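Local coordinates for membrane-bound lytic murein transglycosylase (Agrobacterium tumefaciens, PDB 2PNW), which probably cleaves the glycan strands of bacterial peptidoglycan as a lytic transglycosylase of the MltA family, at residues P18-D23 against F78-S83. Numbering follows the deposited sequence.
Sequences PGWGQD and FFETNS
The indole N-H of W20 runs almost straight into the carboxylate of E80: NE1 lies 2.9 Å from OE2, with an N-H...O angle of 169°. OE2 sits practically in the plane of the indole, at its edge, whereas the N-H comes down on the carboxylate from above that group's own plane. W20 reaches out of the 3-10 turn 20-22 toward helix 72-82 because its CG stands opposite the backbone N (chi1 171°), and E80, extended beyond CG, comes the other way to meet it. Farther along the same indole, the six-membered ring ends against the base of F79, CH2 of W20 lying 3.8 Å from CB of F79. The bond gives the indole nitrogen of the buried W20 a partner, while the apolar end of the ring packs on the helix. Behind this, F79 O accepts hydrogen bonds from both S83 N and S83 OG, the latter 2.7 Å from F79 O, from opposite faces of its carbonyl plane, where the helix gives way to strand 83-89. L319 touches both W20 and F79. Here a loop tryptophan docks by its edge on the C-terminal end of a helix, beside strand 316-324 in the region assigned to the 3D domain, a probable relative of the double-psi beta-barrels.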
ATOM      1  N   PRO A  18      -7.973 -23.514  -0.490  1.00 33.31           N
ATOM      2  CA  PRO A  18      -8.148 -23.980   0.885  1.00 32.55           C
ATOM      3  C   PRO A  18      -8.858 -22.940   1.741  1.00 32.01           C
ATOM      4  O   PRO A  18      -8.445 -21.771   1.781  1.00 32.05           O
ATOM      5  CB  PRO A  18      -6.713 -24.205   1.366  1.00 33.05           C
ATOM      6  CG  PRO A  18      -5.910 -24.380   0.107  1.00 33.62           C
ATOM      7  CD  PRO A  18      -6.546 -23.415  -0.851  1.00 33.15           C
ATOM      8  N   GLY A  19      -9.944 -23.365   2.378  1.00 31.02           N
ATOM      9  CA  GLY A  19     -10.736 -22.503   3.230  1.00 30.61           C
ATOM     10  C   GLY A  19     -11.734 -21.615   2.500  1.00 30.11           C
ATOM     11  O   GLY A  19     -12.421 -20.843   3.142  1.00 30.11           O
ATOM     12  N   TRP A  20     -11.812 -21.726   1.174  1.00 29.78           N
ATOM     13  CA  TRP A  20     -12.787 -20.954   0.376  1.00 29.70           C
ATOM     14  C   TRP A  20     -14.184 -21.073   0.972  1.00 29.83           C
ATOM     15  O   TRP A  20     -14.853 -20.068   1.245  1.00 29.24           O
ATOM     16  CB  TRP A  20     -12.796 -21.413  -1.097  1.00 29.00           C
ATOM     17  CG  TRP A  20     -13.922 -20.810  -1.898  1.00 28.61           C
ATOM     18  CD1 TRP A  20     -15.088 -21.418  -2.278  1.00 27.80           C
ATOM     19  CD2 TRP A  20     -13.997 -19.467  -2.376  1.00 28.23           C
ATOM     20  NE1 TRP A  20     -15.876 -20.535  -2.987  1.00 26.21           N
ATOM     21  CE2 TRP A  20     -15.230 -19.328  -3.052  1.00 26.20           C
ATOM     22  CE3 TRP A  20     -13.127 -18.368  -2.314  1.00 29.30           C
ATOM     23  CZ2 TRP A  20     -15.625 -18.126  -3.655  1.00 27.60           C
ATOM     24  CZ3 TRP A  20     -13.518 -17.169  -2.926  1.00 28.43           C
ATOM     25  CH2 TRP A  20     -14.757 -17.063  -3.583  1.00 28.90           C
ATOM     26  N   GLY A  21     -14.614 -22.310   1.202  1.00 30.14           N
ATOM     27  CA  GLY A  21     -15.930 -22.581   1.762  1.00 30.22           C
ATOM     28  C   GLY A  21     -16.240 -21.936   3.099  1.00 30.74           C
ATOM     29  O   GLY A  21     -17.416 -21.813   3.480  1.00 31.54           O
ATOM     30  N   GLN A  22     -15.202 -21.536   3.827  1.00 29.75           N
ATOM     31  CA  GLN A  22     -15.394 -20.940   5.143  1.00 29.85           C
ATOM     32  C   GLN A  22     -15.260 -19.406   5.147  1.00 29.07           C
ATOM     33  O   GLN A  22     -15.467 -18.764   6.181  1.00 28.62           O
ATOM     34  CB  GLN A  22     -14.426 -21.570   6.158  1.00 30.22           C
ATOM     35  CG  GLN A  22     -14.768 -23.043   6.520  1.00 32.89           C
ATOM     36  CD  GLN A  22     -14.713 -23.971   5.322  1.00 35.13           C
ATOM     37  OE1 GLN A  22     -13.662 -24.130   4.696  1.00 37.59           O
ATOM     38  NE2 GLN A  22     -15.851 -24.591   4.989  1.00 36.42           N
ATOM     39  N   ASP A  23     -14.912 -18.826   3.997  1.00 28.23           N
ATOM     40  CA  ASP A  23     -14.706 -17.371   3.910  1.00 27.55           C
ATOM     41  C   ASP A  23     -16.025 -16.632   3.700  1.00 27.13           C
ATOM     42  O   ASP A  23     -16.923 -17.126   3.014  1.00 26.12           O
ATOM     43  CB  ASP A  23     -13.714 -17.036   2.784  1.00 27.36           C
ATOM     44  CG  ASP A  23     -13.229 -15.578   2.834  1.00 29.28           C
ATOM     45  OD1 ASP A  23     -13.020 -15.034   3.950  1.00 27.44           O
ATOM     46  OD2 ASP A  23     -13.050 -14.986   1.751  1.00 28.48           O
ATOM     47  N   PHE A  78     -21.557 -15.746  -5.995  1.00 22.91           N
ATOM     48  CA  PHE A  78     -21.309 -14.718  -6.985  1.00 22.10           C
ATOM     49  C   PHE A  78     -19.981 -14.952  -7.716  1.00 21.92           C
ATOM     50  O   PHE A  78     -19.925 -14.923  -8.960  1.00 22.53           O
ATOM     51  CB  PHE A  78     -21.274 -13.326  -6.344  1.00 21.34           C
ATOM     52  CG  PHE A  78     -20.808 -12.265  -7.299  1.00 21.18           C
ATOM     53  CD1 PHE A  78     -21.671 -11.780  -8.278  1.00 21.03           C
ATOM     54  CD2 PHE A  78     -19.491 -11.774  -7.241  1.00 21.31           C
ATOM     55  CE1 PHE A  78     -21.234 -10.817  -9.221  1.00 23.04           C
ATOM     56  CE2 PHE A  78     -19.044 -10.834  -8.163  1.00 20.96           C
ATOM     57  CZ  PHE A  78     -19.921 -10.344  -9.158  1.00 20.56           C
ATOM     58  N   PHE A  79     -18.914 -15.160  -6.950  1.00 21.60           N
ATOM     59  CA  PHE A  79     -17.578 -15.345  -7.541  1.00 22.18           C
ATOM     60  C   PHE A  79     -17.457 -16.654  -8.315  1.00 23.21           C
ATOM     61  O   PHE A  79     -16.845 -16.686  -9.391  1.00 23.25           O
ATOM     62  CB  PHE A  79     -16.466 -15.206  -6.480  1.00 21.30           C
ATOM     63  CG  PHE A  79     -16.334 -13.803  -5.953  1.00 21.30           C
ATOM     64  CD1 PHE A  79     -15.722 -12.805  -6.725  1.00 20.63           C
ATOM     65  CD2 PHE A  79     -16.882 -13.457  -4.724  1.00 22.11           C
ATOM     66  CE1 PHE A  79     -15.633 -11.483  -6.258  1.00 19.69           C
ATOM     67  CE2 PHE A  79     -16.806 -12.132  -4.259  1.00 21.43           C
ATOM     68  CZ  PHE A  79     -16.187 -11.153  -5.032  1.00 18.76           C
ATOM     69  N   GLU A  80     -18.024 -17.724  -7.763  1.00 24.10           N
ATOM     70  CA  GLU A  80     -18.040 -19.035  -8.445  1.00 24.92           C
ATOM     71  C   GLU A  80     -18.720 -18.998  -9.799  1.00 25.08           C
ATOM     72  O   GLU A  80     -18.257 -19.643 -10.721  1.00 25.86           O
ATOM     73  CB  GLU A  80     -18.682 -20.109  -7.560  1.00 25.60           C
ATOM     74  CG  GLU A  80     -17.968 -20.247  -6.229  1.00 29.03           C
ATOM     75  CD  GLU A  80     -18.333 -21.503  -5.474  1.00 35.97           C
ATOM     76  OE1 GLU A  80     -18.596 -22.537  -6.140  1.00 38.78           O
ATOM     77  OE2 GLU A  80     -18.338 -21.449  -4.215  1.00 35.89           O
ATOM     78  N   THR A  81     -19.791 -18.219  -9.920  1.00 25.09           N
ATOM     79  CA  THR A  81     -20.537 -18.061 -11.159  1.00 25.70           C
ATOM     80  C   THR A  81     -19.818 -17.157 -12.169  1.00 25.86           C
ATOM     81  O   THR A  81     -19.838 -17.432 -13.377  1.00 25.70           O
ATOM     82  CB  THR A  81     -21.957 -17.502 -10.870  1.00 25.87           C
ATOM     83  OG1 THR A  81     -22.683 -18.440 -10.084  1.00 27.53           O
ATOM     84  CG2 THR A  81     -22.752 -17.220 -12.159  1.00 27.23           C
ATOM     85  N   ASN A  82     -19.168 -16.105 -11.672  1.00 24.53           N
ATOM     86  CA  ASN A  82     -18.759 -14.986 -12.520  1.00 24.40           C
ATOM     87  C   ASN A  82     -17.250 -14.786 -12.683  1.00 24.25           C
ATOM     88  O   ASN A  82     -16.799 -13.884 -13.408  1.00 24.10           O
ATOM     89  CB  ASN A  82     -19.435 -13.706 -12.018  1.00 24.12           C
ATOM     90  CG  ASN A  82     -20.932 -13.748 -12.186  1.00 26.21           C
ATOM     91  OD1 ASN A  82     -21.436 -13.951 -13.298  1.00 25.74           O
ATOM     92  ND2 ASN A  82     -21.661 -13.582 -11.082  1.00 23.54           N
ATOM     93  N   SER A  83     -16.468 -15.645 -12.035  1.00 24.22           N
ATOM     94  CA  SER A  83     -15.018 -15.573 -12.163  1.00 24.46           C
ATOM     95  C   SER A  83     -14.384 -16.965 -12.204  1.00 24.26           C
ATOM     96  O   SER A  83     -15.018 -17.966 -11.830  1.00 23.96           O
ATOM     97  CB  SER A  83     -14.423 -14.739 -11.028  1.00 24.67           C
ATOM     98  OG  SER A  83     -14.534 -15.412  -9.774  1.00 25.60           O
TER